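Local coordinates for transcriptional regulatory protein RcsB (Escherichia coli, PDB 5I4C) that acts as the response regulator of the Rcs phosphorelay, the full-length protein binding DNA to control genes for capsule synthesis, biofilm formation and cell division, at residues Asn3-Ile8 against Trp28-Gly33; Ser82-Thr87 against Lys118-Leu123; Ala9-Ile14 against Leu57-Asp62; Leu70-Lys75 against Leu99-Glu104; Asp37-Ile42 against Gly61-Asp66. One frame throughout, in Å; residues are numbered along the deposited sequence.

Contact 1. Residues Asn3-Ile8 against Trp28-Gly33; sequences NMNVII and WVNVVG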
# COMPACT_ATOMS: atom_id res chain seq x y z
N ASN A 3 -5.47 17.11 -20.29
CA ASN A 3 -6.09 16.03 -19.54
C ASN A 3 -5.51 14.65 -19.84
O ASN A 3 -5.35 14.26 -21.00
CB ASN A 3 -7.59 16.00 -19.78
CG ASN A 3 -8.32 15.59 -18.56
OD1 ASN A 3 -8.76 16.44 -17.78
ND2 ASN A 3 -8.37 14.30 -18.32
N MET A 4 -5.20 13.89 -18.80
CA MET A 4 -4.68 12.56 -18.97
C MET A 4 -5.54 11.53 -18.23
O MET A 4 -5.72 11.61 -17.02
CB MET A 4 -3.25 12.55 -18.51
CG MET A 4 -2.51 11.25 -18.75
SD MET A 4 -0.81 11.42 -18.12
CE MET A 4 -0.01 12.40 -19.38
N ASN A 5 -6.04 10.53 -18.97
CA ASN A 5 -6.84 9.47 -18.38
C ASN A 5 -5.93 8.32 -18.15
O ASN A 5 -5.19 7.90 -19.10
CB ASN A 5 -7.95 9.04 -19.29
CG ASN A 5 -9.01 10.09 -19.43
OD1 ASN A 5 -9.20 10.93 -18.54
ND2 ASN A 5 -9.70 10.06 -20.56
N VAL A 6 -5.95 7.81 -16.92
CA VAL A 6 -5.05 6.72 -16.50
C VAL A 6 -5.83 5.57 -15.93
O VAL A 6 -6.90 5.74 -15.35
CB VAL A 6 -3.90 7.23 -15.55
CG1 VAL A 6 -3.25 8.55 -16.03
CG2 VAL A 6 -4.38 7.43 -14.13
N ILE A 7 -5.31 4.35 -16.12
CA ILE A 7 -5.82 3.13 -15.48
C ILE A 7 -4.75 2.71 -14.51
O ILE A 7 -3.55 2.83 -14.84
CB ILE A 7 -6.04 2.02 -16.53
CG1 ILE A 7 -7.15 2.42 -17.48
CG2 ILE A 7 -6.32 0.70 -15.88
CD1 ILE A 7 -7.39 1.37 -18.53
N ILE A 8 -5.14 2.21 -13.36
CA ILE A 8 -4.17 1.76 -12.39
C ILE A 8 -4.43 0.30 -12.12
O ILE A 8 -5.60 -0.12 -11.95
CB ILE A 8 -4.15 2.64 -11.13
CG1 ILE A 8 -5.47 2.64 -10.37
CG2 ILE A 8 -3.91 4.11 -11.48
CD1 ILE A 8 -5.43 3.49 -9.07
N TRP A 28 -5.32 17.58 -13.66
CA TRP A 28 -5.35 17.19 -15.05
C TRP A 28 -5.28 15.67 -15.26
O TRP A 28 -5.31 15.22 -16.39
CB TRP A 28 -4.28 17.92 -15.87
CG TRP A 28 -2.97 17.91 -15.22
CD1 TRP A 28 -2.52 18.80 -14.32
CD2 TRP A 28 -1.94 16.96 -15.41
NE1 TRP A 28 -1.27 18.46 -13.91
CE2 TRP A 28 -0.88 17.33 -14.57
CE3 TRP A 28 -1.79 15.86 -16.23
CZ2 TRP A 28 0.31 16.64 -14.50
CZ3 TRP A 28 -0.60 15.14 -16.16
CH2 TRP A 28 0.43 15.53 -15.30
N VAL A 29 -5.22 14.92 -14.18
CA VAL A 29 -5.17 13.44 -14.22
C VAL A 29 -6.49 12.91 -13.74
O VAL A 29 -6.92 13.28 -12.67
CB VAL A 29 -4.02 12.88 -13.35
CG1 VAL A 29 -4.11 11.38 -13.23
CG2 VAL A 29 -2.68 13.23 -13.95
N ASN A 30 -7.09 12.00 -14.52
CA ASN A 30 -8.32 11.32 -14.16
C ASN A 30 -8.07 9.84 -14.22
O ASN A 30 -7.59 9.32 -15.24
CB ASN A 30 -9.47 11.68 -15.12
CG ASN A 30 -9.77 13.14 -15.08
OD1 ASN A 30 -9.51 13.86 -16.03
ND2 ASN A 30 -10.23 13.62 -13.94
N VAL A 31 -8.39 9.18 -13.13
CA VAL A 31 -8.40 7.74 -13.03
C VAL A 31 -9.70 7.24 -13.59
O VAL A 31 -10.75 7.50 -13.02
CB VAL A 31 -8.23 7.28 -11.58
CG1 VAL A 31 -8.29 5.77 -11.50
CG2 VAL A 31 -6.94 7.80 -11.04
N VAL A 32 -9.61 6.53 -14.72
CA VAL A 32 -10.74 5.98 -15.44
C VAL A 32 -10.91 4.47 -15.15
O VAL A 32 -11.91 3.87 -15.54
CB VAL A 32 -10.70 6.29 -16.96
CG1 VAL A 32 -10.63 7.78 -17.18
CG2 VAL A 32 -9.52 5.66 -17.69
N GLY A 33 -9.97 3.84 -14.45
CA GLY A 33 -10.17 2.43 -14.08
C GLY A 33 -9.14 1.94 -13.13
O GLY A 33 -8.00 2.44 -13.13

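Contact 2. Residues Ser82-Thr87 against Lys118-Leu123; sequences SIIVLT and KALAAL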
# COMPACT_ATOMS: atom_id res chain seq x y z
N SER A 82 0.43 4.21 -23.30
CA SER A 82 1.71 4.44 -22.64
C SER A 82 1.66 3.63 -21.40
O SER A 82 0.60 3.43 -20.83
CB SER A 82 1.91 5.90 -22.32
OG SER A 82 1.94 6.68 -23.48
N ILE A 83 2.78 3.11 -21.00
CA ILE A 83 2.81 2.24 -19.85
C ILE A 83 3.86 2.69 -18.85
O ILE A 83 5.01 2.96 -19.23
CB ILE A 83 3.16 0.84 -20.27
CG1 ILE A 83 2.13 0.30 -21.22
CG2 ILE A 83 3.27 -0.08 -19.04
CD1 ILE A 83 2.64 -0.97 -21.86
N ILE A 84 3.42 2.88 -17.62
CA ILE A 84 4.27 3.00 -16.46
C ILE A 84 4.19 1.74 -15.63
O ILE A 84 3.09 1.36 -15.15
CB ILE A 84 3.93 4.20 -15.60
CG1 ILE A 84 4.13 5.49 -16.40
CG2 ILE A 84 4.82 4.23 -14.34
CD1 ILE A 84 3.62 6.73 -15.68
N VAL A 85 5.35 1.12 -15.45
CA VAL A 85 5.50 -0.05 -14.59
C VAL A 85 5.79 0.37 -13.14
O VAL A 85 6.65 1.18 -12.93
CB VAL A 85 6.56 -1.01 -15.14
CG1 VAL A 85 6.95 -2.10 -14.15
CG2 VAL A 85 5.99 -1.66 -16.40
N LEU A 86 5.08 -0.23 -12.20
CA LEU A 86 5.32 -0.13 -10.76
C LEU A 86 6.18 -1.30 -10.33
O LEU A 86 5.81 -2.45 -10.58
CB LEU A 86 3.98 -0.24 -9.99
CG LEU A 86 2.93 0.84 -10.27
CD1 LEU A 86 1.61 0.54 -9.55
CD2 LEU A 86 3.52 2.20 -9.88
N THR A 87 7.32 -1.02 -9.73
CA THR A 87 8.22 -2.08 -9.43
C THR A 87 8.55 -2.15 -7.94
O THR A 87 8.66 -1.15 -7.24
CB THR A 87 9.47 -2.01 -10.33
OG1 THR A 87 10.17 -3.22 -10.14
CG2 THR A 87 10.33 -0.86 -10.04
N LYS A 118 5.27 13.01 -10.94
CA LYS A 118 6.43 13.46 -11.65
C LYS A 118 6.56 12.61 -12.92
O LYS A 118 6.89 13.16 -13.98
CB LYS A 118 7.72 13.32 -10.82
CG LYS A 118 7.77 14.02 -9.45
CD LYS A 118 9.05 13.53 -8.78
CE LYS A 118 9.36 14.19 -7.45
NZ LYS A 118 10.84 14.41 -7.34
N ALA A 119 6.31 11.30 -12.83
CA ALA A 119 6.39 10.46 -14.03
C ALA A 119 5.34 10.86 -15.09
O ALA A 119 5.61 10.92 -16.31
CB ALA A 119 6.24 8.99 -13.62
N LEU A 120 4.14 11.15 -14.62
CA LEU A 120 3.07 11.57 -15.50
C LEU A 120 3.35 12.95 -16.15
O LEU A 120 3.02 13.14 -17.31
CB LEU A 120 1.73 11.61 -14.77
CG LEU A 120 1.21 10.23 -14.33
CD1 LEU A 120 -0.12 10.44 -13.64
CD2 LEU A 120 1.03 9.31 -15.51
N ALA A 121 3.90 13.90 -15.41
CA ALA A 121 4.39 15.20 -16.02
C ALA A 121 5.42 14.97 -17.10
O ALA A 121 5.39 15.60 -18.15
CB ALA A 121 4.96 16.11 -14.97
N ALA A 122 6.36 14.05 -16.85
CA ALA A 122 7.37 13.70 -17.85
C ALA A 122 6.72 13.15 -19.09
O ALA A 122 7.06 13.57 -20.25
CB ALA A 122 8.36 12.68 -17.29
N LEU A 123 5.84 12.17 -18.89
CA LEU A 123 5.07 11.61 -20.01
C LEU A 123 4.35 12.66 -20.84
O LEU A 123 4.31 12.59 -22.10
CB LEU A 123 4.03 10.60 -19.54
CG LEU A 123 4.55 9.18 -19.64
CD1 LEU A 123 5.86 8.94 -18.87
CD2 LEU A 123 3.47 8.17 -19.24

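Contact 3. Residues Ala9-Ile14 against Leu57-Asp62; sequences ADDHPI and LSMPGD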
# COMPACT_ATOMS: atom_id res chain seq x y z
N ALA A 9 -3.36 -0.50 -12.10
CA ALA A 9 -3.53 -1.93 -11.94
C ALA A 9 -2.51 -2.50 -10.98
O ALA A 9 -1.29 -2.27 -11.12
CB ALA A 9 -3.46 -2.62 -13.29
N ASP A 10 -3.02 -3.13 -9.92
CA ASP A 10 -2.18 -3.76 -8.89
C ASP A 10 -3.05 -4.71 -8.12
O ASP A 10 -4.22 -4.40 -7.88
CB ASP A 10 -1.61 -2.74 -7.93
CG ASP A 10 -0.42 -3.32 -7.09
OD1 ASP A 10 0.72 -3.26 -7.50
OD2 ASP A 10 -0.61 -3.85 -6.02
N ASP A 11 -2.49 -5.81 -7.67
CA ASP A 11 -3.37 -6.75 -6.93
C ASP A 11 -3.46 -6.43 -5.44
O ASP A 11 -3.96 -7.24 -4.71
CB ASP A 11 -3.03 -8.22 -7.22
CG ASP A 11 -1.65 -8.59 -6.76
OD1 ASP A 11 -0.77 -7.69 -6.78
OD2 ASP A 11 -1.46 -9.79 -6.41
N HIS A 12 -2.96 -5.26 -5.00
CA HIS A 12 -3.05 -4.87 -3.60
C HIS A 12 -3.97 -3.66 -3.49
O HIS A 12 -3.62 -2.60 -4.00
CB HIS A 12 -1.66 -4.54 -3.06
CG HIS A 12 -0.87 -5.74 -2.69
ND1 HIS A 12 0.20 -6.16 -3.44
CD2 HIS A 12 -1.04 -6.65 -1.73
CE1 HIS A 12 0.71 -7.24 -2.89
NE2 HIS A 12 -0.05 -7.57 -1.86
N PRO A 13 -5.15 -3.82 -2.86
CA PRO A 13 -6.10 -2.72 -2.81
C PRO A 13 -5.50 -1.48 -2.16
O PRO A 13 -5.75 -0.40 -2.62
CB PRO A 13 -7.25 -3.29 -1.98
CG PRO A 13 -7.23 -4.71 -2.33
CD PRO A 13 -5.78 -5.08 -2.47
N ILE A 14 -4.65 -1.62 -1.14
CA ILE A 14 -4.06 -0.41 -0.55
C ILE A 14 -3.12 0.34 -1.49
O ILE A 14 -2.94 1.52 -1.28
CB ILE A 14 -3.38 -0.68 0.84
CG1 ILE A 14 -3.48 0.58 1.74
CG2 ILE A 14 -2.01 -1.17 0.65
CD1 ILE A 14 -3.38 0.24 3.19
N LEU A 57 3.75 -5.62 -12.32
CA LEU A 57 4.04 -6.76 -13.20
C LEU A 57 3.75 -8.14 -12.61
O LEU A 57 4.02 -9.13 -13.28
CB LEU A 57 5.49 -6.68 -13.59
CG LEU A 57 5.90 -5.50 -14.49
CD1 LEU A 57 7.38 -5.62 -14.78
CD2 LEU A 57 5.11 -5.47 -15.78
N SER A 58 3.19 -8.22 -11.40
CA SER A 58 2.95 -9.48 -10.72
C SER A 58 1.51 -9.83 -10.33
O SER A 58 1.29 -10.60 -9.39
CB SER A 58 3.79 -9.49 -9.41
OG SER A 58 5.10 -9.88 -9.79
N MET A 59 0.54 -9.38 -11.07
CA MET A 59 -0.87 -9.60 -10.72
C MET A 59 -1.35 -10.90 -11.23
O MET A 59 -0.83 -11.38 -12.24
CB MET A 59 -1.71 -8.58 -11.42
CG MET A 59 -1.49 -7.16 -10.96
SD MET A 59 -2.67 -6.10 -11.82
CE MET A 59 -2.24 -6.49 -13.54
N PRO A 60 -2.42 -11.44 -10.64
CA PRO A 60 -3.06 -12.64 -11.27
C PRO A 60 -3.51 -12.33 -12.70
O PRO A 60 -3.76 -11.16 -13.01
CB PRO A 60 -4.27 -12.93 -10.37
CG PRO A 60 -3.91 -12.28 -9.05
CD PRO A 60 -3.12 -11.03 -9.41
N GLY A 61 -3.57 -13.35 -13.53
CA GLY A 61 -4.05 -13.26 -14.91
C GLY A 61 -3.61 -14.50 -15.68
O GLY A 61 -2.53 -14.50 -16.22
N ASP A 62 -4.48 -15.53 -15.71
CA ASP A 62 -4.24 -16.81 -16.39
C ASP A 62 -4.23 -16.62 -17.90
O ASP A 62 -3.32 -17.04 -18.56
CB ASP A 62 -5.34 -17.83 -16.00
CG ASP A 62 -5.35 -18.19 -14.52
OD1 ASP A 62 -4.33 -17.94 -13.88
OD2 ASP A 62 -6.36 -18.76 -13.98

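Contact 4. Residues Leu70-Lys75 against Leu99-Glu104; sequences LIKYIK and LDLDIE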
# COMPACT_ATOMS: atom_id res chain seq x y z
N LEU A 70 2.69 -10.05 -20.35
CA LEU A 70 1.59 -9.09 -20.35
C LEU A 70 2.00 -7.83 -21.08
O LEU A 70 1.23 -7.32 -21.88
CB LEU A 70 1.23 -8.75 -18.91
CG LEU A 70 0.11 -7.71 -18.80
CD1 LEU A 70 -1.19 -8.20 -19.47
CD2 LEU A 70 -0.08 -7.34 -17.36
N ILE A 71 3.20 -7.36 -20.85
CA ILE A 71 3.64 -6.19 -21.62
C ILE A 71 3.60 -6.37 -23.12
O ILE A 71 3.14 -5.49 -23.86
CB ILE A 71 5.02 -5.67 -21.21
CG1 ILE A 71 5.04 -5.16 -19.77
CG2 ILE A 71 5.48 -4.52 -22.13
CD1 ILE A 71 3.76 -4.52 -19.36
N LYS A 72 4.09 -7.49 -23.57
CA LYS A 72 4.07 -7.85 -25.00
C LYS A 72 2.66 -7.90 -25.54
O LYS A 72 2.38 -7.42 -26.62
CB LYS A 72 4.70 -9.23 -25.19
CG LYS A 72 6.20 -9.21 -25.15
CD LYS A 72 6.76 -10.64 -25.27
CE LYS A 72 7.75 -10.70 -26.39
NZ LYS A 72 8.58 -11.89 -26.19
N TYR A 73 1.76 -8.50 -24.80
CA TYR A 73 0.35 -8.48 -25.15
C TYR A 73 -0.18 -7.04 -25.35
O TYR A 73 -0.76 -6.71 -26.40
CB TYR A 73 -0.49 -9.27 -24.12
CG TYR A 73 -1.91 -9.43 -24.57
CD1 TYR A 73 -2.82 -8.38 -24.43
CD2 TYR A 73 -2.32 -10.56 -25.31
CE1 TYR A 73 -4.10 -8.44 -24.94
CE2 TYR A 73 -3.64 -10.65 -25.79
CZ TYR A 73 -4.51 -9.59 -25.60
OH TYR A 73 -5.77 -9.57 -26.06
N ILE A 74 0.05 -6.18 -24.37
CA ILE A 74 -0.46 -4.77 -24.42
C ILE A 74 0.20 -3.97 -25.55
O ILE A 74 -0.50 -3.20 -26.27
CB ILE A 74 -0.28 -4.07 -23.07
CG1 ILE A 74 -1.13 -4.80 -22.03
CG2 ILE A 74 -0.75 -2.63 -23.14
CD1 ILE A 74 -0.85 -4.41 -20.64
N LYS A 75 1.51 -4.13 -25.75
CA LYS A 75 2.17 -3.40 -26.82
C LYS A 75 1.65 -3.76 -28.16
O LYS A 75 1.58 -2.91 -29.02
CB LYS A 75 3.67 -3.61 -26.89
CG LYS A 75 4.48 -3.24 -25.67
CD LYS A 75 4.31 -1.81 -25.21
CE LYS A 75 4.98 -0.75 -26.10
NZ LYS A 75 4.81 0.62 -25.46
N LEU A 99 12.54 -2.32 -20.00
CA LEU A 99 12.98 -1.11 -20.72
C LEU A 99 13.23 -1.38 -22.20
O LEU A 99 12.88 -0.56 -23.01
CB LEU A 99 14.19 -0.45 -20.08
CG LEU A 99 13.84 0.36 -18.81
CD1 LEU A 99 15.04 0.62 -17.86
CD2 LEU A 99 13.12 1.67 -19.17
N ASP A 100 13.73 -2.57 -22.55
CA ASP A 100 13.89 -2.95 -23.96
C ASP A 100 12.60 -2.97 -24.72
O ASP A 100 12.64 -2.94 -25.94
CB ASP A 100 14.44 -4.38 -24.10
CG ASP A 100 15.88 -4.50 -23.66
OD1 ASP A 100 16.48 -3.53 -23.15
OD2 ASP A 100 16.41 -5.62 -23.81
N LEU A 101 11.45 -3.07 -24.03
CA LEU A 101 10.18 -3.16 -24.72
C LEU A 101 9.64 -1.75 -25.03
O LEU A 101 8.59 -1.60 -25.66
CB LEU A 101 9.17 -4.04 -23.92
CG LEU A 101 9.55 -5.52 -23.71
CD1 LEU A 101 8.52 -6.26 -22.87
CD2 LEU A 101 9.79 -6.24 -25.03
N ASP A 102 10.34 -0.72 -24.59
CA ASP A 102 10.01 0.66 -24.98
C ASP A 102 8.76 1.12 -24.24
O ASP A 102 7.87 1.77 -24.76
CB ASP A 102 9.93 0.85 -26.53
CG ASP A 102 10.02 2.35 -26.96
OD1 ASP A 102 10.86 3.10 -26.43
OD2 ASP A 102 9.19 2.80 -27.77
N ILE A 103 8.75 0.83 -22.97
CA ILE A 103 7.74 1.42 -22.11
C ILE A 103 8.14 2.84 -21.71
O ILE A 103 9.28 3.25 -21.88
CB ILE A 103 7.43 0.50 -20.92
CG1 ILE A 103 8.64 0.19 -20.09
CG2 ILE A 103 6.83 -0.80 -21.43
CD1 ILE A 103 8.34 0.36 -18.68
N GLU A 104 7.21 3.59 -21.17
CA GLU A 104 7.43 4.98 -20.93
C GLU A 104 7.95 5.30 -19.53
O GLU A 104 8.60 6.33 -19.33
CB GLU A 104 6.15 5.77 -21.22
CG GLU A 104 5.88 5.91 -22.70
CD GLU A 104 5.37 4.63 -23.36
OE1 GLU A 104 4.93 3.66 -22.70
OE2 GLU A 104 5.43 4.59 -24.58

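Contact 5. Residues Asp37-Ile42 against Gly61-Asp66; sequences DSTALI and GDKYGD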
# COMPACT_ATOMS: atom_id res chain seq x y z
N ASP A 37 -6.30 -7.73 -11.75
CA ASP A 37 -6.13 -8.98 -12.48
C ASP A 37 -5.96 -8.54 -13.92
O ASP A 37 -6.67 -7.63 -14.36
CB ASP A 37 -7.38 -9.88 -12.24
CG ASP A 37 -7.40 -11.17 -13.05
OD1 ASP A 37 -7.47 -11.06 -14.27
OD2 ASP A 37 -7.43 -12.31 -12.49
N SER A 38 -5.06 -9.15 -14.66
CA SER A 38 -4.85 -8.67 -16.01
C SER A 38 -5.97 -9.10 -16.97
O SER A 38 -6.10 -8.52 -18.04
CB SER A 38 -3.52 -9.17 -16.56
OG SER A 38 -3.43 -10.58 -16.63
N THR A 39 -6.79 -10.12 -16.62
CA THR A 39 -7.89 -10.46 -17.47
C THR A 39 -8.98 -9.37 -17.48
O THR A 39 -9.51 -9.00 -18.53
CB THR A 39 -8.55 -11.77 -17.04
OG1 THR A 39 -7.57 -12.80 -17.14
CG2 THR A 39 -9.73 -12.11 -17.94
N ALA A 40 -9.34 -8.91 -16.29
CA ALA A 40 -10.23 -7.80 -16.12
C ALA A 40 -9.68 -6.55 -16.80
O ALA A 40 -10.38 -5.87 -17.52
CB ALA A 40 -10.49 -7.55 -14.61
N LEU A 41 -8.41 -6.26 -16.60
CA LEU A 41 -7.76 -5.18 -17.30
C LEU A 41 -7.92 -5.20 -18.84
O LEU A 41 -8.38 -4.21 -19.46
CB LEU A 41 -6.25 -5.24 -17.02
CG LEU A 41 -5.38 -4.22 -17.76
CD1 LEU A 41 -5.81 -2.79 -17.50
CD2 LEU A 41 -3.95 -4.31 -17.29
N ILE A 42 -7.51 -6.30 -19.42
CA ILE A 42 -7.47 -6.46 -20.86
C ILE A 42 -8.88 -6.48 -21.41
O ILE A 42 -9.13 -5.89 -22.44
CB ILE A 42 -6.71 -7.75 -21.28
CG1 ILE A 42 -5.21 -7.68 -20.96
CG2 ILE A 42 -6.98 -8.13 -22.76
CD1 ILE A 42 -4.56 -6.41 -21.41
N GLY A 61 -3.57 -13.35 -13.53
CA GLY A 61 -4.05 -13.26 -14.91
C GLY A 61 -3.61 -14.50 -15.68
O GLY A 61 -2.53 -14.50 -16.22
N ASP A 62 -4.48 -15.53 -15.71
CA ASP A 62 -4.24 -16.81 -16.39
C ASP A 62 -4.23 -16.62 -17.90
O ASP A 62 -3.32 -17.04 -18.56
CB ASP A 62 -5.34 -17.83 -16.00
CG ASP A 62 -5.35 -18.19 -14.52
OD1 ASP A 62 -4.33 -17.94 -13.88
OD2 ASP A 62 -6.36 -18.76 -13.98
N LYS A 63 -5.21 -15.90 -18.43
CA LYS A 63 -5.37 -15.72 -19.86
C LYS A 63 -4.25 -14.98 -20.55
O LYS A 63 -3.78 -15.41 -21.58
CB LYS A 63 -6.64 -14.96 -20.18
CG LYS A 63 -7.95 -15.69 -19.97
CD LYS A 63 -9.03 -15.16 -20.92
CE LYS A 63 -8.66 -15.49 -22.35
NZ LYS A 63 -9.82 -15.23 -23.24
N TYR A 64 -3.89 -13.83 -20.04
CA TYR A 64 -2.94 -12.97 -20.71
C TYR A 64 -1.58 -12.83 -20.00
O TYR A 64 -0.63 -12.31 -20.58
CB TYR A 64 -3.57 -11.59 -20.93
CG TYR A 64 -4.95 -11.64 -21.58
CD1 TYR A 64 -5.11 -12.00 -22.92
CD2 TYR A 64 -6.09 -11.33 -20.85
CE1 TYR A 64 -6.37 -12.06 -23.51
CE2 TYR A 64 -7.35 -11.38 -21.43
CZ TYR A 64 -7.48 -11.76 -22.77
OH TYR A 64 -8.71 -11.78 -23.31
N GLY A 65 -1.50 -13.27 -18.74
CA GLY A 65 -0.27 -13.31 -18.02
C GLY A 65 0.09 -12.11 -17.17
O GLY A 65 -0.75 -11.22 -16.94
N ASP A 66 1.36 -12.05 -16.78
CA ASP A 66 1.94 -10.94 -16.02
C ASP A 66 3.33 -10.73 -16.60
O ASP A 66 3.65 -11.37 -17.62
CB ASP A 66 1.86 -11.22 -14.50
CG ASP A 66 2.76 -12.38 -14.03
OD1 ASP A 66 3.53 -12.91 -14.81
OD2 ASP A 66 2.68 -12.75 -12.82
O HOH W 1 -4.94 -12.59 -17.81
O HOH W 2 -7.60 -15.15 -16.24

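Contact 1. Residues Asn3-Ile8 against Trp28-Gly33
M4 and V6 bond to W28, N30 and V32 in parallel-strand fashion, joining strands 4-9 and 29-35 of the first beta-alpha-beta unit of this CheY-like receiver domain. The well-packed side is the one carrying M4, V6, V29 and V31. V6 CG2 stands between its own backbone N and carbonyl carbon (V6 CG1 has chi1 -44°), and it meets V31 CG2 at 4.0 Å; the V29 side chain crosses that of V6 at about a right angle, V29 CG1 to V6 CG2 4.1 Å. At the end of this face M4 SD lies at the edge of the W28 ring, near its plane, 4.2 Å from CZ3. L120 of helix 112-124 covers M4 and V29, and L23 of helix 13-23 covers V6 and V31.

The face carrying N5 and N30 is looser and more polar toward exposed N3. The N5 amide lies against V32, its CG 3.6 Å from V32 CG1, while its ND2 turns to the carbonyl of D49. Beyond it the amides of N3 and N30 are nearly coplanar, 12° apart. N3 ND2 donates to N30 OD1 over 2.6 Å, with the acceptor almost exactly in the N3 amide plane and the donor in the plane of the N30 carbonyl.

Contact 2. Residues Ser82-Thr87 against Lys118-Leu123
I84 reaches off its strand with CD1 leading, and that one methyl meets three side chains of helix 118-123. L120 CD2 comes closest, 3.7 Å from I84 CD1, the two side chains crossing at about a right angle. The L123 side chain meets I84 obliquely instead. Its CD2 lies 3.8 Å from the same I84 CD1 and also touches I84 CG1. A119 adds its CB, pointing at the strand, 4.0 Å from I84 CD1. The isoleucine's reach comes from an extended chain, CD1 anti to CA (chi2 171°).

In the receiver fold, a parallel five-stranded sheet with helices on both faces, this is where helix 112-124 lies on the sheet. The short axes of the strand and helix segments approach to 10.6 Å and run nearly antiparallel, at 157°. Residues A119, L120 and L123 follow the spacing of one helical side, which brings all three to the same isoleucine. Around them V107 of strand 105-108 touches both I84 and A119, while V52 of strand 52-56 touches I84 and L123, so neighbouring strands contribute to the same apolar layer. Toward the start of the strand the packing thins to S82, whose CB lies 4.1 Å from L123 CD2.

Contact 3. Residues Ala9-Ile14 against Leu57-Asp62
Where D11 faces M59 and P60, two of the loops at the C-terminal edge of the receiver sheet meet beside the acidic pocket that receives the phosphoryl group in this family. D10 and D11 follow strand 4-9, and the loop 57-62 follows D56, the predicted phosphorylation site, which is unmodified here.

M59 gives the largest share of the touching surface, D11 the next. The methionine chain bends at the sulfur, chi3 -57°, which turns CE to A9 CB. The sulfur itself lies against the backbone, 3.5 Å from D10 N, and 3.9 Å from A9 CB. Higher up the side chain, M59 CG sits 3.7 Å from D11 N, a buried amide without a polar partner in the model. P60 adds its CD, 3.6 Å from D11 CB, and D11 OD2 lies equally near that carbon.

The D10 carboxylate has its partners elsewhere: OD2 accepts from H12 N at 2.9 Å, an Asx turn, while OD1 forms a salt bridge with K109. The two loops thus meet by van der Waals contact, without a hydrogen bond between the segments: M59 lies over the D11 amide and P60 against the D11 side chain, while H12 N and K109 engage the carboxylate of D10.

Contact 4. Residues Leu70-Lys75 against Leu99-Glu104
K72 and L101 mark where the helical segment 70-75 runs past the turn that ends helix 92-99: K72 CA and L101 CA, the nearest pair, are 7.7 Å apart. L99 to D102 form a type I beta turn, closed by D102 N bonding to L99 O, and D102 leaves helical geometry with positive phi (75°) before the chain heads into strand 105-108.

I71 and L101 carry the apolar part. I71 CG2, anti to the backbone N, reaches L101 CD1 at 3.6 Å, the side chains crossing obliquely, and L101 CD1 also touches I71 CB. The I103 side chain crosses I71 at about a right angle, its CG2 4.0 Å from I71 CG2. L57, in the loop after strand 52-56, touches I71 as well.

K75 curls over the turn one helical turn further on. Bends at chi2 (-56°) and chi3 (-73°) place CD and CE, leaving K75 CE 3.7 Å from L101 O. NZ continues anti to CG and makes a weak hydrogen bond of 3.3 Å from K75 NZ to D102 O. E104 OE1 is 4.1 Å from K75 NZ, beyond a salt bridge, and is itself bonded to I83 N of strand 82-87; D102 pairs instead with K128. The lysine therefore meets the turn mainly through a carbonyl, and the nearby glutamate probably favours its positive charge by a longer-range attraction.

Contact 5. Residues Asp37-Ile42 against Gly61-Asp66
S38, in the first turn of helix 38-44, lies beside G61, S38 CA to G61 CA 4.8 Å, as the loop 61-66 curves round the helix start.

S38 OG donates to G65 O over 2.8 Å and also touches G61 CA, an approach that depends on G61 having no side chain, since a CB there would clash with S38 OG. A water donates to the same S38 OG, accepts from Y64 N, and lies 2.7 Å from T39 OG1, so it ties the helix start to the loop. D37 caps the helix: its OD1 takes T39 N at 2.6 Å, and A40 N weakly.

Y64 packs against the helix. I42 CG2, anti to its backbone N, sits over one face of the tyrosine ring in a CH-pi contact, 3.7 Å from the centroid and 18° off the normal. K63 CB lies over the opposite face, offset to the rim, and T39 CA meets the ring edge.

Beyond the pair, Y73 and I74 of helix 67-77 touch I42, L70 touches S38, and F35 of strand 29-35 packs on A40 and L41.

How the contacts relate
All five contacts lie in one receiver domain, built on the parallel sheet ordered 29-35, 4-9, 52-56, 82-87, 105-108. Along the chain, contact 1 closes before contacts 2, 4 and 5 open; contacts 1 and 3 alternate, as do 2 and 4, and contacts 3 and 5 end on the same stretch. Contacts 1 and 2 touch, their centres about 12 Å apart. Contacts 3 and 5 share G61 and D62, centres about 9 Å apart, so the loop after D56 is held by residues 9-14 on one hand and helix 38-44 on the other. Contact 4 touches contacts 2, 3 and 5; its centre is about 19 Å from that of contact 1, on opposite sides of the chain's centre.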